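Local coordinates for Pab-dependent poly(a)-specific ribonuclease subunit PAN2 (Neurospora crassa, PDB 4CZW), which probably serves as the catalytic subunit of the PAN deadenylation complex, shortening the poly(A) tails of cytoplasmic mRNAs as a metal-dependent exonuclease, at residues D439-L451 / I470-Q483. Sequence-based numbering, arbitrary orientation.
Sequences DTVIAIDTEFIRL and ISHAIARASVVRGQ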
loop_
_atom_site.group_PDB
_atom_site.type_symbol
_atom_site.label_atom_id
_atom_site.label_comp_id
_atom_site.label_asym_id
_atom_site.label_seq_id
_atom_site.Cartn_x
_atom_site.Cartn_y
_atom_site.Cartn_z
ATOM N N ASP A 439 -14.859 -3.281 22.636
ATOM C CA ASP A 439 -16.160 -2.908 23.181
ATOM C C ASP A 439 -16.405 -1.406 23.078
ATOM O O ASP A 439 -17.539 -0.944 23.201
ATOM C CB ASP A 439 -16.275 -3.355 24.639
ATOM C CG ASP A 439 -16.142 -4.856 24.802
ATOM O OD1 ASP A 439 -16.565 -5.595 23.887
ATOM O OD2 ASP A 439 -15.614 -5.298 25.844
ATOM N N THR A 440 -15.336 -0.652 22.849
ATOM C CA THR A 440 -15.419 0.804 22.798
ATOM C C THR A 440 -16.131 1.299 21.541
ATOM O O THR A 440 -15.773 0.931 20.423
ATOM C CB THR A 440 -14.017 1.442 22.862
ATOM O OG1 THR A 440 -13.374 1.067 24.086
ATOM C CG2 THR A 440 -14.116 2.958 22.792
ATOM N N VAL A 441 -17.145 2.136 21.739
ATOM C CA VAL A 441 -17.852 2.768 20.632
ATOM C C VAL A 441 -17.461 4.238 20.529
ATOM O O VAL A 441 -17.480 4.962 21.525
ATOM C CB VAL A 441 -19.382 2.655 20.794
ATOM C CG1 VAL A 441 -20.093 3.388 19.666
ATOM C CG2 VAL A 441 -19.808 1.194 20.845
ATOM N N ILE A 442 -17.098 4.676 19.328
ATOM C CA ILE A 442 -16.715 6.066 19.114
ATOM C C ILE A 442 -17.521 6.703 17.983
ATOM O O ILE A 442 -17.769 6.078 16.952
ATOM C CB ILE A 442 -15.206 6.195 18.803
ATOM C CG1 ILE A 442 -14.818 5.303 17.623
ATOM C CG2 ILE A 442 -14.376 5.834 20.026
ATOM C CD1 ILE A 442 -13.351 5.376 17.263
ATOM N N ALA A 443 -17.938 7.948 18.192
ATOM C CA ALA A 443 -18.673 8.695 17.177
ATOM C C ALA A 443 -17.721 9.582 16.383
ATOM O O ALA A 443 -16.922 10.317 16.963
ATOM C CB ALA A 443 -19.773 9.526 17.816
ATOM N N ILE A 444 -17.809 9.515 15.059
ATOM C CA ILE A 444 -16.862 10.224 14.204
ATOM C C ILE A 444 -17.541 10.945 13.036
ATOM O O ILE A 444 -18.489 10.432 12.438
ATOM C CB ILE A 444 -15.784 9.251 13.657
ATOM C CG1 ILE A 444 -14.760 9.994 12.795
ATOM C CG2 ILE A 444 -16.427 8.103 12.885
ATOM C CD1 ILE A 444 -13.662 9.109 12.250
ATOM N N ASP A 445 -17.058 12.147 12.737
ATOM C CA ASP A 445 -17.500 12.900 11.568
ATOM C C ASP A 445 -16.368 13.796 11.072
ATOM O O ASP A 445 -15.525 14.231 11.857
ATOM C CB ASP A 445 -18.739 13.738 11.893
ATOM C CG ASP A 445 -19.297 14.446 10.674
ATOM O OD1 ASP A 445 -19.337 13.826 9.591
ATOM O OD2 ASP A 445 -19.685 15.627 10.795
ATOM N N THR A 446 -16.343 14.066 9.769
ATOM C CA THR A 446 -15.270 14.865 9.182
ATOM C C THR A 446 -15.798 16.019 8.333
ATOM O O THR A 446 -16.990 16.094 8.036
ATOM C CB THR A 446 -14.341 13.998 8.304
ATOM O OG1 THR A 446 -15.072 13.501 7.176
ATOM C CG2 THR A 446 -13.778 12.829 9.100
ATOM N N GLU A 447 -14.896 16.920 7.952
ATOM C CA GLU A 447 -15.231 18.033 7.068
ATOM C C GLU A 447 -14.310 18.035 5.851
ATOM O O GLU A 447 -13.122 17.733 5.965
ATOM C CB GLU A 447 -15.135 19.367 7.812
ATOM C CG GLU A 447 -15.997 19.453 9.065
ATOM C CD GLU A 447 -17.486 19.419 8.766
ATOM O OE1 GLU A 447 -17.877 19.685 7.610
ATOM O OE2 GLU A 447 -18.269 19.127 9.694
ATOM N N PHE A 448 -14.859 18.377 4.689
ATOM C CA PHE A 448 -14.103 18.305 3.440
ATOM C C PHE A 448 -13.725 19.680 2.898
ATOM O O PHE A 448 -14.340 20.690 3.237
ATOM C CB PHE A 448 -14.900 17.556 2.366
ATOM C CG PHE A 448 -15.192 16.118 2.701
ATOM C CD1 PHE A 448 -14.519 15.471 3.724
ATOM C CD2 PHE A 448 -16.139 15.412 1.977
ATOM C CE1 PHE A 448 -14.794 14.149 4.025
ATOM C CE2 PHE A 448 -16.414 14.090 2.271
ATOM C CZ PHE A 448 -15.742 13.459 3.297
ATOM N N ILE A 449 -12.702 19.701 2.047
ATOM C CA ILE A 449 -12.374 20.874 1.245
ATOM C C ILE A 449 -12.070 20.426 -0.180
ATOM O O ILE A 449 -11.869 19.238 -0.432
ATOM C CB ILE A 449 -11.175 21.664 1.819
ATOM C CG1 ILE A 449 -9.975 20.743 2.049
ATOM C CG2 ILE A 449 -11.564 22.376 3.107
ATOM C CD1 ILE A 449 -8.960 20.761 0.922
ATOM N N ARG A 450 -12.032 21.374 -1.109
ATOM C CA ARG A 450 -11.781 21.051 -2.509
ATOM C C ARG A 450 -10.317 21.253 -2.886
ATOM O O ARG A 450 -9.694 22.238 -2.490
ATOM C CB ARG A 450 -12.670 21.897 -3.422
ATOM C CG ARG A 450 -14.160 21.707 -3.199
ATOM C CD ARG A 450 -14.839 21.212 -4.464
ATOM N NE ARG A 450 -16.286 21.398 -4.420
ATOM C CZ ARG A 450 -16.912 22.473 -4.889
ATOM N NH1 ARG A 450 -16.216 23.459 -5.439
ATOM N NH2 ARG A 450 -18.232 22.562 -4.812
ATOM N N LEU A 451 -9.776 20.314 -3.655
ATOM C CA LEU A 451 -8.400 20.409 -4.129
ATOM C C LEU A 451 -8.353 20.615 -5.640
ATOM O O LEU A 451 -9.376 20.536 -6.320
ATOM C CB LEU A 451 -7.609 19.158 -3.746
ATOM C CG LEU A 451 -7.274 18.991 -2.263
ATOM C CD1 LEU A 451 -6.454 17.730 -2.041
ATOM C CD2 LEU A 451 -6.531 20.212 -1.747
ATOM N N ILE A 470 -14.147 16.157 -9.089
ATOM C CA ILE A 470 -13.897 16.897 -7.858
ATOM C C ILE A 470 -13.078 16.074 -6.868
ATOM O O ILE A 470 -13.451 14.955 -6.517
ATOM C CB ILE A 470 -15.213 17.333 -7.184
ATOM C CG1 ILE A 470 -15.888 18.438 -8.000
ATOM C CG2 ILE A 470 -14.955 17.814 -5.766
ATOM C CD1 ILE A 470 -17.127 19.010 -7.345
ATOM N N SER A 471 -11.959 16.639 -6.424
ATOM C CA SER A 471 -11.107 15.987 -5.438
ATOM C C SER A 471 -11.331 16.573 -4.049
ATOM O O SER A 471 -11.260 17.787 -3.859
ATOM C CB SER A 471 -9.634 16.118 -5.832
ATOM O OG SER A 471 -8.789 15.551 -4.846
ATOM N N HIS A 472 -11.607 15.705 -3.081
ATOM C CA HIS A 472 -11.823 16.136 -1.705
ATOM C C HIS A 472 -10.664 15.728 -0.801
ATOM O O HIS A 472 -9.881 14.841 -1.138
ATOM C CB HIS A 472 -13.133 15.565 -1.159
ATOM C CG HIS A 472 -14.360 16.176 -1.760
ATOM N ND1 HIS A 472 -14.805 17.436 -1.423
ATOM C CD2 HIS A 472 -15.240 15.698 -2.671
ATOM C CE1 HIS A 472 -15.904 17.710 -2.103
ATOM N NE2 HIS A 472 -16.189 16.671 -2.867
ATOM N N ALA A 473 -10.568 16.383 0.349
ATOM C CA ALA A 473 -9.541 16.065 1.333
ATOM C C ALA A 473 -10.020 16.419 2.734
ATOM O O ALA A 473 -10.745 17.396 2.923
ATOM C CB ALA A 473 -8.250 16.797 1.013
ATOM N N ILE A 474 -9.616 15.616 3.713
ATOM C CA ILE A 474 -9.986 15.858 5.100
ATOM C C ILE A 474 -9.357 17.147 5.615
ATOM O O ILE A 474 -8.138 17.312 5.574
ATOM C CB ILE A 474 -9.563 14.691 6.012
ATOM C CG1 ILE A 474 -10.160 13.376 5.508
ATOM C CG2 ILE A 474 -9.987 14.956 7.449
ATOM C CD1 ILE A 474 -11.670 13.367 5.482
ATOM N N ALA A 475 -10.196 18.062 6.089
ATOM C CA ALA A 475 -9.722 19.319 6.653
ATOM C C ALA A 475 -9.901 19.321 8.165
ATOM O O ALA A 475 -9.230 20.063 8.882
ATOM C CB ALA A 475 -10.452 20.494 6.028
ATOM N N ARG A 476 -10.814 18.481 8.639
ATOM C CA ARG A 476 -11.088 18.361 10.065
ATOM C C ARG A 476 -11.653 16.982 10.384
ATOM O O ARG A 476 -12.520 16.477 9.672
ATOM C CB ARG A 476 -12.060 19.450 10.522
ATOM C CG ARG A 476 -12.404 19.395 12.001
ATOM C CD ARG A 476 -13.505 20.380 12.352
ATOM N NE ARG A 476 -13.882 20.295 13.760
ATOM C CZ ARG A 476 -14.886 20.972 14.306
ATOM N NH1 ARG A 476 -15.621 21.787 13.562
ATOM N NH2 ARG A 476 -15.159 20.832 15.596
ATOM N N ALA A 477 -11.156 16.374 11.455
ATOM C CA ALA A 477 -11.628 15.060 11.876
ATOM C C ALA A 477 -11.983 15.064 13.358
ATOM O O ALA A 477 -11.121 15.271 14.212
ATOM C CB ALA A 477 -10.579 14.001 11.581
ATOM N N SER A 478 -13.258 14.833 13.657
ATOM C CA SER A 478 -13.727 14.835 15.037
ATOM C C SER A 478 -14.176 13.449 15.481
ATOM O O SER A 478 -15.055 12.846 14.868
ATOM C CB SER A 478 -14.877 15.831 15.208
ATOM O OG SER A 478 -14.483 17.137 14.827
ATOM N N VAL A 479 -13.564 12.946 16.550
ATOM C CA VAL A 479 -13.974 11.671 17.125
ATOM C C VAL A 479 -14.453 11.887 18.558
ATOM O O VAL A 479 -13.801 12.574 19.346
ATOM C CB VAL A 479 -12.835 10.638 17.104
ATOM C CG1 VAL A 479 -13.391 9.248 17.359
ATOM C CG2 VAL A 479 -12.115 10.674 15.768
ATOM N N VAL A 480 -15.594 11.290 18.887
ATOM C CA VAL A 480 -16.289 11.576 20.136
ATOM C C VAL A 480 -16.560 10.310 20.951
ATOM O O VAL A 480 -16.908 9.267 20.394
ATOM C CB VAL A 480 -17.622 12.314 19.846
ATOM C CG1 VAL A 480 -18.573 12.235 21.026
ATOM C CG2 VAL A 480 -17.354 13.760 19.457
ATOM N N ARG A 481 -16.378 10.406 22.267
ATOM C CA ARG A 481 -16.709 9.316 23.184
ATOM C C ARG A 481 -18.161 8.876 23.027
ATOM O O ARG A 481 -19.077 9.695 23.084
ATOM C CB ARG A 481 -16.452 9.737 24.632
ATOM C CG ARG A 481 -14.997 10.009 24.965
ATOM C CD ARG A 481 -14.854 10.522 26.389
ATOM N NE ARG A 481 -13.457 10.676 26.781
ATOM C CZ ARG A 481 -12.736 11.771 26.562
ATOM N NH1 ARG A 481 -13.280 12.814 25.949
ATOM N NH2 ARG A 481 -11.470 11.822 26.954
ATOM N N GLY A 482 -18.366 7.577 22.834
ATOM C CA GLY A 482 -19.701 7.043 22.634
ATOM C C GLY A 482 -20.294 6.420 23.883
ATOM O O GLY A 482 -21.415 5.907 23.855
ATOM N N GLN A 483 -19.544 6.466 24.980
ATOM C CA GLN A 483 -19.991 5.879 26.238
ATOM C C GLN A 483 -19.189 6.422 27.416
ATOM O O GLN A 483 -18.209 7.145 27.227
ATOM C CB GLN A 483 -19.884 4.356 26.175
ATOM C CG GLN A 483 -18.490 3.847 25.842
ATOM C CD GLN A 483 -18.517 2.560 25.044
ATOM O OE1 GLN A 483 -19.293 2.422 24.098
ATOM N NE2 GLN A 483 -17.672 1.608 25.421
#
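Phe448 and His472 meet at about a right angle as side chains, with ring planes 41° apart and centroids 5.5 Å apart, an oblique pairing. Phe448 CD2 lies over one face of the imidazole, while Phe448 CE1 meets Ile474 CD1 at 3.5 Å; CG1 of Ile474, anti to the carbonyl carbon (chi1 -56°), carries CD1 back towards the ring although the CB points away. Thr446 OG1, hydrogen-bonded to Asp554, also borders this methyl. The neighbouring strands 441-451 and 471-481 are antiparallel, and the register slips by one residue between Glu447 and Phe448, a beta bulge at which Glu447 O accepts from Ala475 N (2.9 Å, 174° at hydrogen). These consecutive strands lie in the mixed sheet of the RNase H-like DEDD exonuclease domain, where Asp445 and Glu447 probably bind catalytic divalent metal, as in related nucleases. Glu447 and Arg476 run side by side, CB to CB 4.1 Å, yet their charged ends do not touch; the guanidinium is paired instead with Asp603 and Asp493. Farther along, Ile444 CG1 lies beside Val479 CG2 at 4.0 Å. At the far end the Gln483 amide crosses Val441: OE1 weakly accepts from Val441 N (3.2 Å), and NE2 weakly donates to Asp439 O (3.4 Å). With an alanine here, Val441 N and Asp439 O would probably be left without these weak mates and the Val441 side chain uncovered.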